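Local coordinates for coenzyme f420-dependent n5,n10-methylenetetrahydromethanopterin reductase (Methanopyrus kandleri, PDB 1EZW), which catalyses the reversible reduction of methylenetetrahydromethanopterin to methyltetrahydromethanopterin with reduced coenzyme F420, a step of methanogenesis from carbon dioxide, at residues D84-M95 and S165-G176; H21-F31 and E333-I344. All coordinates share one frame; numbering follows the deposited sequence.

Both contacts belong to one (beta/alpha)8 barrel, and their centres lie about 22 Å apart. Interaction 2 joins the first and last helices of the barrel, 16-28 and 332-342, and so closes the ring between the two ends of the chain. Interaction 1, nested along the chain inside the loop that interaction 2 closes, sits in the barrel wall: it pairs strand 93-95 with strand 173-176 and ties the end of helix 73-86 to the loop before strand 173-176. The two come near each other where Arg90 packs by Glu27. Both also touch the second subunit, so parts of the barrel wall and of its first helix serve in subunit contacts too.

Interaction 1. Residues D84-M95 and S165-G176; sequences DWISGGRAIIGM and SIQGSDIPFYMG
Asp84, near the end of helix 73-86, turns its carboxylate onto the loop at Ser165-Gln167, ahead of strand 173-176. Its chi1 of -164° swings CG away from the backbone N, and OD1 faces the amides of Ile166 and Gln167 while OD2 faces the Gln167 side chain. Gln167 N, 2.8 Å from Asp84 OD1, arrives almost along the C-O axis; Ile166 N, 2.7 Å from Asp84 OD1, comes from the anti side, tilted from the carboxylate plane. The extended Gln167 side chain crosses that of Asp84 at about a right angle, its amide plane 31° from the carboxylate. Gln167 NE2 gives a nearly straight bond to Asp84 OD2 (2.8 Å), on the syn side but 33° out of plane. Gln167 NE2 also donates to a lone pair of Ala91 O at 3.0 Å; an amide suits this place because one NH2 serves both. Ala91 N binds OD2 as well, on its anti lone pair. Gly89, at positive phi and without a side chain, brings its CA to 3.9 Å from Ile166 CG2. Ile171 approaches the carboxylate from the opposite direction, CD1 3.8 Å from Asp84 CG. Farther on, parallel strands pair from Ile93 N to Pro172 O (3.0 Å) through Gly176 N to Met95 O, and Phe173 lies obliquely against Ile93 CG2 and Met95 CB. Four N-H bonds on one buried carboxylate would probably favour its charged form and fix the loop leading into strand 173-176.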
loop_
_atom_site.group_PDB
_atom_site.type_symbol
_atom_site.label_atom_id
_atom_site.label_comp_id
_atom_site.label_asym_id
_atom_site.label_seq_id
_atom_site.Cartn_x
_atom_site.Cartn_y
_atom_site.Cartn_z
ATOM N N ASP A 84 9.168 -10.755 -5.515
ATOM C CA ASP A 84 9.471 -10.282 -6.876
ATOM C C ASP A 84 8.208 -9.857 -7.638
ATOM O O ASP A 84 8.174 -8.821 -8.320
ATOM C CB ASP A 84 10.151 -11.393 -7.690
ATOM C CG ASP A 84 10.823 -10.853 -8.922
ATOM O OD1 ASP A 84 10.530 -11.349 -10.028
ATOM O OD2 ASP A 84 11.640 -9.904 -8.746
ATOM N N TRP A 85 7.160 -10.666 -7.544
ATOM C CA TRP A 85 5.938 -10.350 -8.254
ATOM C C TRP A 85 5.317 -9.044 -7.709
ATOM O O TRP A 85 4.962 -8.124 -8.472
ATOM C CB TRP A 85 4.943 -11.522 -8.112
ATOM C CG TRP A 85 3.768 -11.364 -9.034
ATOM C CD1 TRP A 85 3.612 -11.932 -10.292
ATOM C CD2 TRP A 85 2.601 -10.574 -8.795
ATOM N NE1 TRP A 85 2.403 -11.526 -10.838
ATOM C CE2 TRP A 85 1.770 -10.697 -9.944
ATOM C CE3 TRP A 85 2.172 -9.762 -7.730
ATOM C CZ2 TRP A 85 0.530 -10.039 -10.047
ATOM C CZ3 TRP A 85 0.949 -9.099 -7.840
ATOM C CH2 TRP A 85 0.139 -9.240 -8.987
ATOM N N ILE A 86 5.145 -8.963 -6.395
ATOM C CA ILE A 86 4.559 -7.763 -5.819
ATOM C C ILE A 86 5.347 -6.481 -6.106
ATOM O O ILE A 86 4.756 -5.428 -6.328
ATOM C CB ILE A 86 4.383 -7.951 -4.294
ATOM C CG1 ILE A 86 3.310 -9.044 -4.077
ATOM C CG2 ILE A 86 3.861 -6.647 -3.660
ATOM C CD1 ILE A 86 3.140 -9.474 -2.619
ATOM N N SER A 87 6.689 -6.591 -6.151
ATOM C CA SER A 87 7.548 -5.430 -6.394
ATOM C C SER A 87 7.717 -5.117 -7.883
ATOM O O SER A 87 8.418 -4.160 -8.203
ATOM C CB SER A 87 8.936 -5.630 -5.779
ATOM O OG SER A 87 9.635 -6.661 -6.491
ATOM N N GLY A 88 7.093 -5.874 -8.776
ATOM C CA GLY A 88 7.252 -5.561 -10.212
ATOM C C GLY A 88 8.639 -5.945 -10.749
ATOM O O GLY A 88 9.175 -5.300 -11.669
ATOM N N GLY A 89 9.216 -6.983 -10.151
ATOM C CA GLY A 89 10.490 -7.537 -10.611
ATOM C C GLY A 89 11.731 -6.912 -10.035
ATOM O O GLY A 89 12.747 -6.744 -10.774
ATOM N N ARG A 90 11.685 -6.618 -8.731
ATOM C CA ARG A 90 12.793 -5.986 -8.024
ATOM C C ARG A 90 13.447 -6.820 -6.923
ATOM O O ARG A 90 14.257 -6.305 -6.168
ATOM C CB ARG A 90 12.342 -4.640 -7.409
ATOM C CG ARG A 90 12.094 -3.595 -8.472
ATOM C CD ARG A 90 11.680 -2.294 -7.820
ATOM N NE ARG A 90 10.336 -2.344 -7.231
ATOM C CZ ARG A 90 10.039 -1.814 -6.042
ATOM N NH1 ARG A 90 8.784 -1.879 -5.583
ATOM N NH2 ARG A 90 10.992 -1.296 -5.278
ATOM N N ALA A 91 13.079 -8.092 -6.814
ATOM C CA ALA A 91 13.653 -8.897 -5.766
ATOM C C ALA A 91 15.122 -9.244 -5.969
ATOM O O ALA A 91 15.585 -9.364 -7.103
ATOM C CB ALA A 91 12.855 -10.205 -5.607
ATOM N N ILE A 92 15.790 -9.423 -4.848
ATOM C CA ILE A 92 17.187 -9.898 -4.815
ATOM C C ILE A 92 17.246 -10.918 -3.685
ATOM O O ILE A 92 16.444 -10.887 -2.731
ATOM C CB ILE A 92 18.202 -8.754 -4.569
ATOM C CG1 ILE A 92 17.917 -8.064 -3.230
ATOM C CG2 ILE A 92 18.176 -7.795 -5.753
ATOM C CD1 ILE A 92 18.716 -6.746 -2.965
ATOM N N ILE A 93 18.205 -11.848 -3.747
ATOM C CA ILE A 93 18.325 -12.834 -2.677
ATOM C C ILE A 93 19.687 -12.665 -1.985
ATOM O O ILE A 93 20.695 -12.574 -2.692
ATOM C CB ILE A 93 18.333 -14.268 -3.268
ATOM C CG1 ILE A 93 17.013 -14.560 -3.972
ATOM C CG2 ILE A 93 18.626 -15.288 -2.140
ATOM C CD1 ILE A 93 17.094 -15.782 -4.925
ATOM N N GLY A 94 19.693 -12.610 -0.647
ATOM C CA GLY A 94 20.919 -12.580 0.151
ATOM C C GLY A 94 20.882 -13.896 0.935
ATOM O O GLY A 94 19.989 -14.093 1.732
ATOM N N MET A 95 21.839 -14.810 0.734
ATOM C CA MET A 95 21.776 -16.098 1.424
ATOM C C MET A 95 23.086 -16.354 2.167
ATOM O O MET A 95 24.149 -16.184 1.604
ATOM C CB MET A 95 21.571 -17.194 0.360
ATOM C CG MET A 95 21.508 -18.606 0.918
ATOM S SD MET A 95 20.070 -18.903 1.974
ATOM C CE MET A 95 18.762 -18.699 0.794
ATOM N N SER A 165 7.252 -15.561 -10.585
ATOM C CA SER A 165 7.924 -14.299 -10.308
ATOM C C SER A 165 7.880 -13.487 -11.603
ATOM O O SER A 165 7.249 -13.905 -12.570
ATOM C CB SER A 165 9.395 -14.554 -9.944
ATOM O OG SER A 165 10.073 -15.165 -11.053
ATOM N N ILE A 166 8.559 -12.350 -11.638
ATOM C CA ILE A 166 8.609 -11.565 -12.872
ATOM C C ILE A 166 9.984 -11.720 -13.515
ATOM O O ILE A 166 10.085 -11.945 -14.728
ATOM C CB ILE A 166 8.251 -10.109 -12.556
ATOM C CG1 ILE A 166 6.741 -10.063 -12.328
ATOM C CG2 ILE A 166 8.693 -9.124 -13.704
ATOM C CD1 ILE A 166 6.270 -8.814 -11.757
ATOM N N GLN A 167 11.044 -11.662 -12.714
ATOM C CA GLN A 167 12.395 -11.811 -13.285
ATOM C C GLN A 167 12.777 -13.267 -13.513
ATOM O O GLN A 167 13.781 -13.526 -14.189
ATOM C CB GLN A 167 13.463 -11.264 -12.350
ATOM C CG GLN A 167 13.314 -9.829 -11.979
ATOM C CD GLN A 167 14.452 -9.413 -11.065
ATOM O OE1 GLN A 167 15.562 -9.116 -11.531
ATOM N NE2 GLN A 167 14.208 -9.433 -9.750
ATOM N N GLY A 168 12.022 -14.213 -12.947
ATOM C CA GLY A 168 12.418 -15.619 -13.095
ATOM C C GLY A 168 13.861 -15.854 -12.618
ATOM O O GLY A 168 14.271 -15.360 -11.564
ATOM N N SER A 169 14.648 -16.629 -13.364
ATOM C CA SER A 169 16.011 -16.866 -12.925
ATOM C C SER A 169 16.951 -15.658 -13.024
ATOM O O SER A 169 18.118 -15.763 -12.643
ATOM C CB SER A 169 16.606 -18.079 -13.655
ATOM O OG SER A 169 16.601 -17.849 -15.038
ATOM N N ASP A 170 16.459 -14.517 -13.512
ATOM C CA ASP A 170 17.275 -13.291 -13.568
ATOM C C ASP A 170 17.390 -12.669 -12.161
ATOM O O ASP A 170 18.155 -11.713 -11.963
ATOM C CB ASP A 170 16.688 -12.251 -14.525
ATOM C CG ASP A 170 16.941 -12.588 -15.979
ATOM O OD1 ASP A 170 16.388 -11.887 -16.853
ATOM O OD2 ASP A 170 17.703 -13.543 -16.237
ATOM N N ILE A 171 16.611 -13.172 -11.185
ATOM C CA ILE A 171 16.760 -12.639 -9.819
ATOM C C ILE A 171 18.188 -12.894 -9.368
ATOM O O ILE A 171 18.685 -14.018 -9.466
ATOM C CB ILE A 171 15.787 -13.351 -8.821
ATOM C CG1 ILE A 171 14.360 -12.995 -9.216
ATOM C CG2 ILE A 171 16.078 -12.898 -7.375
ATOM C CD1 ILE A 171 13.282 -13.614 -8.267
ATOM N N PRO A 172 18.889 -11.853 -8.903
ATOM C CA PRO A 172 20.279 -12.026 -8.456
ATOM C C PRO A 172 20.426 -12.815 -7.183
ATOM O O PRO A 172 19.651 -12.657 -6.249
ATOM C CB PRO A 172 20.789 -10.601 -8.257
ATOM C CG PRO A 172 19.813 -9.715 -8.971
ATOM C CD PRO A 172 18.464 -10.448 -8.804
ATOM N N PHE A 173 21.458 -13.660 -7.141
ATOM C CA PHE A 173 21.735 -14.459 -5.980
ATOM C C PHE A 173 23.010 -13.966 -5.323
ATOM O O PHE A 173 24.095 -14.094 -5.891
ATOM C CB PHE A 173 21.941 -15.939 -6.382
ATOM C CG PHE A 173 22.121 -16.866 -5.215
ATOM C CD1 PHE A 173 21.032 -17.226 -4.394
ATOM C CD2 PHE A 173 23.378 -17.407 -4.932
ATOM C CE1 PHE A 173 21.187 -18.103 -3.323
ATOM C CE2 PHE A 173 23.541 -18.288 -3.852
ATOM C CZ PHE A 173 22.463 -18.644 -3.045
ATOM N N TYR A 174 22.892 -13.376 -4.144
ATOM C CA TYR A 174 24.075 -12.915 -3.417
ATOM C C TYR A 174 24.338 -13.833 -2.237
ATOM O O TYR A 174 23.419 -14.245 -1.540
ATOM C CB TYR A 174 23.837 -11.485 -2.853
ATOM C CG TYR A 174 23.953 -10.380 -3.865
ATOM C CD1 TYR A 174 23.068 -10.273 -4.942
ATOM C CD2 TYR A 174 24.966 -9.424 -3.747
ATOM C CE1 TYR A 174 23.182 -9.248 -5.877
ATOM C CE2 TYR A 174 25.105 -8.383 -4.683
ATOM C CZ TYR A 174 24.205 -8.302 -5.752
ATOM O OH TYR A 174 24.260 -7.346 -6.726
ATOM N N MET A 175 25.602 -14.166 -1.986
ATOM C CA MET A 175 25.927 -14.998 -0.860
ATOM C C MET A 175 26.704 -14.272 0.215
ATOM O O MET A 175 27.658 -13.560 -0.095
ATOM C CB MET A 175 26.823 -16.143 -1.324
ATOM C CG MET A 175 26.102 -17.342 -1.711
ATOM S SD MET A 175 27.389 -18.646 -2.035
ATOM C CE MET A 175 28.050 -18.905 -0.814
ATOM N N GLY A 176 26.331 -14.462 1.467
ATOM C CA GLY A 176 27.115 -13.877 2.533
ATOM C C GLY A 176 28.402 -14.714 2.614
ATOM O O GLY A 176 28.362 -15.934 2.444
HETATM O O HOH W 1 16.899 -7.535 -9.371
#

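Interaction 2. Residues H21-F31 and E333-I344; sequences HLIKVAEDNGF and EKAIELVGQEVI. Unlike the reference sequence in segment 333-344: Ile344 (reference Leu).
Closure of the (beta/alpha)8 barrel brings its first helix, 16-28, beside its last, 332-342; the segments run nearly parallel, 12° apart, with axes 9.1 Å from each other at closest approach. Ile336 fills the groove between them. Its CG2, anti to the backbone N, presses on the backbone of Ala26, 3.5 Å from Ala26 CA, where a small residue lets the branch come close; Val25 CG1 adds to this patch, while Ile336 CD1 reaches back toward Leu22. Beyond the helix end Phe31 crosses Val339 at about a right angle, placing CZ 3.6 Å from Val339 CG1, and Ile344 CD1 lies near both Phe31 CD1 and Asn29 O.

Polar groups border this seam, where the fourth subunit approaches. His21 NE2 donates to Glu333 OE2 over 2.7 Å; the oxygen lies in the ring plane, yet the donor stands 54° out of the carboxylate plane. Val25 CG2 lies over one ring face, toward the rim, and Thr17 of the fourth subunit holds His21 ND1. Lys15 of that subunit forms salt bridges with Glu333 and Glu337. Asn29 ND2 donates back to Val25 O at 2.8 Å, which fixes the amide with OD1 toward the backbone of Glu337. Gly340, having no side chain, lets Asn29 come close, its CA 3.3 Å from Asn29 O. Three waters join Asn29 to Glu337, Gly340 and Gln341. Gly30, at positive phi, is the C-prime residue of a Schellman motif, turning the chain so that Phe31 enters the interface. An apolar seam bordered by water and subunit-linking charges thus joins the first and last helices, the neighbouring pair that completes the outer helical layer of a TIM barrel.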
loop_
_atom_site.group_PDB
_atom_site.type_symbol
_atom_site.label_atom_id
_atom_site.label_comp_id
_atom_site.label_asym_id
_atom_site.label_seq_id
_atom_site.Cartn_x
_atom_site.Cartn_y
_atom_site.Cartn_z
ATOM N N HIS A 21 9.701 3.682 5.044
ATOM C CA HIS A 21 9.971 5.083 4.736
ATOM C C HIS A 21 11.476 5.318 4.442
ATOM O O HIS A 21 11.797 6.035 3.471
ATOM C CB HIS A 21 9.558 5.940 5.960
ATOM C CG HIS A 21 10.059 7.361 5.912
ATOM N ND1 HIS A 21 9.641 8.282 4.971
ATOM C CD2 HIS A 21 10.992 7.992 6.662
ATOM C CE1 HIS A 21 10.295 9.409 5.145
ATOM N NE2 HIS A 21 11.122 9.266 6.161
ATOM N N LEU A 22 12.366 4.726 5.253
ATOM C CA LEU A 22 13.807 4.957 5.036
ATOM C C LEU A 22 14.258 4.345 3.727
ATOM O O LEU A 22 15.103 4.912 3.004
ATOM C CB LEU A 22 14.647 4.431 6.205
ATOM C CG LEU A 22 14.446 5.270 7.484
ATOM C CD1 LEU A 22 15.222 4.562 8.609
ATOM C CD2 LEU A 22 14.917 6.741 7.319
ATOM N N ILE A 23 13.639 3.230 3.366
ATOM C CA ILE A 23 13.998 2.630 2.070
ATOM C C ILE A 23 13.533 3.539 0.922
ATOM O O ILE A 23 14.254 3.699 -0.078
ATOM C CB ILE A 23 13.405 1.221 1.949
ATOM C CG1 ILE A 23 14.121 0.299 2.954
ATOM C CG2 ILE A 23 13.624 0.666 0.517
ATOM C CD1 ILE A 23 13.562 -1.158 3.026
ATOM N N LYS A 24 12.345 4.151 1.054
ATOM C CA LYS A 24 11.915 5.104 0.026
ATOM C C LYS A 24 12.901 6.303 -0.027
ATOM O O LYS A 24 13.257 6.735 -1.122
ATOM C CB LYS A 24 10.470 5.580 0.320
ATOM C CG LYS A 24 9.949 6.722 -0.583
ATOM C CD LYS A 24 9.925 6.279 -2.039
ATOM C CE LYS A 24 8.958 7.140 -2.907
ATOM N NZ LYS A 24 9.409 8.499 -3.125
ATOM N N VAL A 25 13.340 6.823 1.120
ATOM C CA VAL A 25 14.313 7.929 1.122
ATOM C C VAL A 25 15.585 7.489 0.414
ATOM O O VAL A 25 16.092 8.219 -0.457
ATOM C CB VAL A 25 14.600 8.461 2.520
ATOM C CG1 VAL A 25 15.654 9.617 2.454
ATOM C CG2 VAL A 25 13.268 9.023 3.111
ATOM N N ALA A 26 16.039 6.280 0.702
ATOM C CA ALA A 26 17.237 5.763 -0.015
ATOM C C ALA A 26 17.006 5.695 -1.527
ATOM O O ALA A 26 17.864 6.130 -2.343
ATOM C CB ALA A 26 17.637 4.376 0.527
ATOM N N GLU A 27 15.865 5.153 -1.962
ATOM C CA GLU A 27 15.569 5.103 -3.392
ATOM C C GLU A 27 15.594 6.518 -3.990
ATOM O O GLU A 27 16.155 6.741 -5.066
ATOM C CB GLU A 27 14.173 4.530 -3.640
ATOM C CG GLU A 27 13.764 4.529 -5.104
ATOM C CD GLU A 27 12.397 3.873 -5.278
ATOM O OE1 GLU A 27 11.412 4.578 -5.588
ATOM O OE2 GLU A 27 12.346 2.651 -5.055
ATOM N N ASP A 28 14.957 7.467 -3.303
ATOM C CA ASP A 28 14.866 8.830 -3.817
ATOM C C ASP A 28 16.256 9.462 -3.943
ATOM O O ASP A 28 16.459 10.365 -4.784
ATOM C CB ASP A 28 14.043 9.721 -2.877
ATOM C CG ASP A 28 12.549 9.419 -2.911
ATOM O OD1 ASP A 28 12.063 8.663 -3.760
ATOM O OD2 ASP A 28 11.865 9.977 -2.042
ATOM N N ASN A 29 17.178 8.952 -3.159
ATOM C CA ASN A 29 18.557 9.445 -3.146
ATOM C C ASN A 29 19.563 8.662 -3.973
ATOM O O ASN A 29 20.784 8.877 -3.839
ATOM C CB ASN A 29 19.015 9.585 -1.705
ATOM C CG ASN A 29 18.473 10.866 -1.086
ATOM O OD1 ASN A 29 19.113 11.922 -1.178
ATOM N ND2 ASN A 29 17.242 10.815 -0.516
ATOM N N GLY A 30 19.065 7.774 -4.808
ATOM C CA GLY A 30 19.974 7.054 -5.691
ATOM C C GLY A 30 20.502 5.717 -5.262
ATOM O O GLY A 30 21.340 5.141 -5.971
ATOM N N PHE A 31 20.065 5.223 -4.103
ATOM C CA PHE A 31 20.492 3.871 -3.701
ATOM C C PHE A 31 19.774 2.862 -4.613
ATOM O O PHE A 31 18.592 3.031 -4.944
ATOM C CB PHE A 31 20.114 3.568 -2.231
ATOM C CG PHE A 31 20.963 4.284 -1.227
ATOM C CD1 PHE A 31 20.891 5.690 -1.075
ATOM C CD2 PHE A 31 21.815 3.546 -0.397
ATOM C CE1 PHE A 31 21.677 6.313 -0.075
ATOM C CE2 PHE A 31 22.598 4.168 0.590
ATOM C CZ PHE A 31 22.520 5.545 0.749
ATOM N N GLU A 333 17.738 9.303 8.430
ATOM C CA GLU A 333 17.208 9.943 7.233
ATOM C C GLU A 333 18.120 11.053 6.692
ATOM O O GLU A 333 18.382 11.118 5.481
ATOM C CB GLU A 333 15.780 10.465 7.509
ATOM C CG GLU A 333 15.204 11.296 6.387
ATOM C CD GLU A 333 13.716 11.533 6.588
ATOM O OE1 GLU A 333 13.195 12.495 5.994
ATOM O OE2 GLU A 333 13.107 10.750 7.352
ATOM N N LYS A 334 18.620 11.932 7.564
ATOM C CA LYS A 334 19.512 13.004 7.094
ATOM C C LYS A 334 20.796 12.390 6.544
ATOM O O LYS A 334 21.370 12.920 5.594
ATOM C CB LYS A 334 19.895 13.951 8.241
ATOM C CG LYS A 334 18.781 14.795 8.814
ATOM C CD LYS A 334 19.248 15.292 10.217
ATOM C CE LYS A 334 20.718 15.786 10.192
ATOM N NZ LYS A 334 21.326 15.878 11.565
ATOM N N ALA A 335 21.219 11.277 7.125
ATOM C CA ALA A 335 22.447 10.584 6.679
ATOM C C ALA A 335 22.266 10.026 5.266
ATOM O O ALA A 335 23.118 10.155 4.382
ATOM C CB ALA A 335 22.811 9.472 7.677
ATOM N N ILE A 336 21.126 9.394 5.030
ATOM C CA ILE A 336 20.867 8.877 3.708
ATOM C C ILE A 336 20.877 9.996 2.671
ATOM O O ILE A 336 21.391 9.837 1.571
ATOM C CB ILE A 336 19.479 8.135 3.692
ATOM C CG1 ILE A 336 19.590 6.875 4.559
ATOM C CG2 ILE A 336 19.043 7.815 2.238
ATOM C CD1 ILE A 336 18.222 6.219 4.916
ATOM N N GLU A 337 20.268 11.130 3.020
ATOM C CA GLU A 337 20.211 12.262 2.107
ATOM C C GLU A 337 21.616 12.837 1.867
ATOM O O GLU A 337 21.938 13.245 0.751
ATOM C CB GLU A 337 19.261 13.327 2.689
ATOM C CG GLU A 337 17.801 12.850 2.648
ATOM C CD GLU A 337 16.840 13.856 3.223
ATOM O OE1 GLU A 337 17.199 14.514 4.238
ATOM O OE2 GLU A 337 15.728 13.962 2.679
ATOM N N LEU A 338 22.430 12.855 2.912
ATOM C CA LEU A 338 23.800 13.377 2.780
ATOM C C LEU A 338 24.575 12.445 1.827
ATOM O O LEU A 338 25.336 12.889 0.952
ATOM C CB LEU A 338 24.417 13.481 4.182
ATOM C CG LEU A 338 25.714 14.269 4.301
ATOM C CD1 LEU A 338 25.566 15.629 3.583
ATOM C CD2 LEU A 338 26.048 14.417 5.766
ATOM N N VAL A 339 24.352 11.135 1.922
ATOM C CA VAL A 339 24.991 10.235 0.958
ATOM C C VAL A 339 24.484 10.519 -0.470
ATOM O O VAL A 339 25.264 10.605 -1.416
ATOM C CB VAL A 339 24.715 8.724 1.310
ATOM C CG1 VAL A 339 25.240 7.785 0.167
ATOM C CG2 VAL A 339 25.374 8.375 2.600
ATOM N N GLY A 340 23.166 10.672 -0.652
ATOM C CA GLY A 340 22.667 10.912 -1.997
ATOM C C GLY A 340 23.136 12.250 -2.583
ATOM O O GLY A 340 23.397 12.349 -3.782
ATOM N N GLN A 341 23.256 13.263 -1.733
ATOM C CA GLN A 341 23.666 14.605 -2.190
ATOM C C GLN A 341 25.159 14.853 -2.295
ATOM O O GLN A 341 25.575 15.577 -3.207
ATOM C CB GLN A 341 23.101 15.672 -1.256
ATOM C CG GLN A 341 21.592 15.887 -1.367
ATOM C CD GLN A 341 21.199 16.488 -2.710
ATOM O OE1 GLN A 341 20.568 15.835 -3.545
ATOM N NE2 GLN A 341 21.599 17.735 -2.932
ATOM N N GLU A 342 25.956 14.284 -1.390
ATOM C CA GLU A 342 27.395 14.593 -1.405
ATOM C C GLU A 342 28.363 13.424 -1.541
ATOM O O GLU A 342 29.609 13.621 -1.446
ATOM C CB GLU A 342 27.754 15.385 -0.147
ATOM C CG GLU A 342 26.837 16.600 0.081
ATOM C CD GLU A 342 27.356 17.553 1.137
ATOM O OE1 GLU A 342 26.582 18.454 1.549
ATOM O OE2 GLU A 342 28.537 17.424 1.554
ATOM N N VAL A 343 27.832 12.210 -1.714
ATOM C CA VAL A 343 28.706 11.060 -1.872
ATOM C C VAL A 343 28.457 10.380 -3.209
ATOM O O VAL A 343 29.365 10.286 -4.046
ATOM C CB VAL A 343 28.523 10.028 -0.718
ATOM C CG1 VAL A 343 29.387 8.788 -0.986
ATOM C CG2 VAL A 343 28.915 10.659 0.628
ATOM N N ILE A 344 27.229 9.887 -3.426
ATOM C CA ILE A 344 26.927 9.188 -4.667
ATOM C C ILE A 344 27.281 9.941 -5.964
ATOM O O ILE A 344 27.808 9.338 -6.887
ATOM C CB ILE A 344 25.430 8.732 -4.681
ATOM C CG1 ILE A 344 25.260 7.669 -3.579
ATOM C CG2 ILE A 344 25.027 8.170 -6.062
ATOM C CD1 ILE A 344 23.812 7.142 -3.408
HETATM O O HOH W 2 15.335 12.812 0.267
HETATM O O HOH W 3 22.322 10.567 -5.494
HETATM O O HOH W 4 20.182 13.288 -3.497
#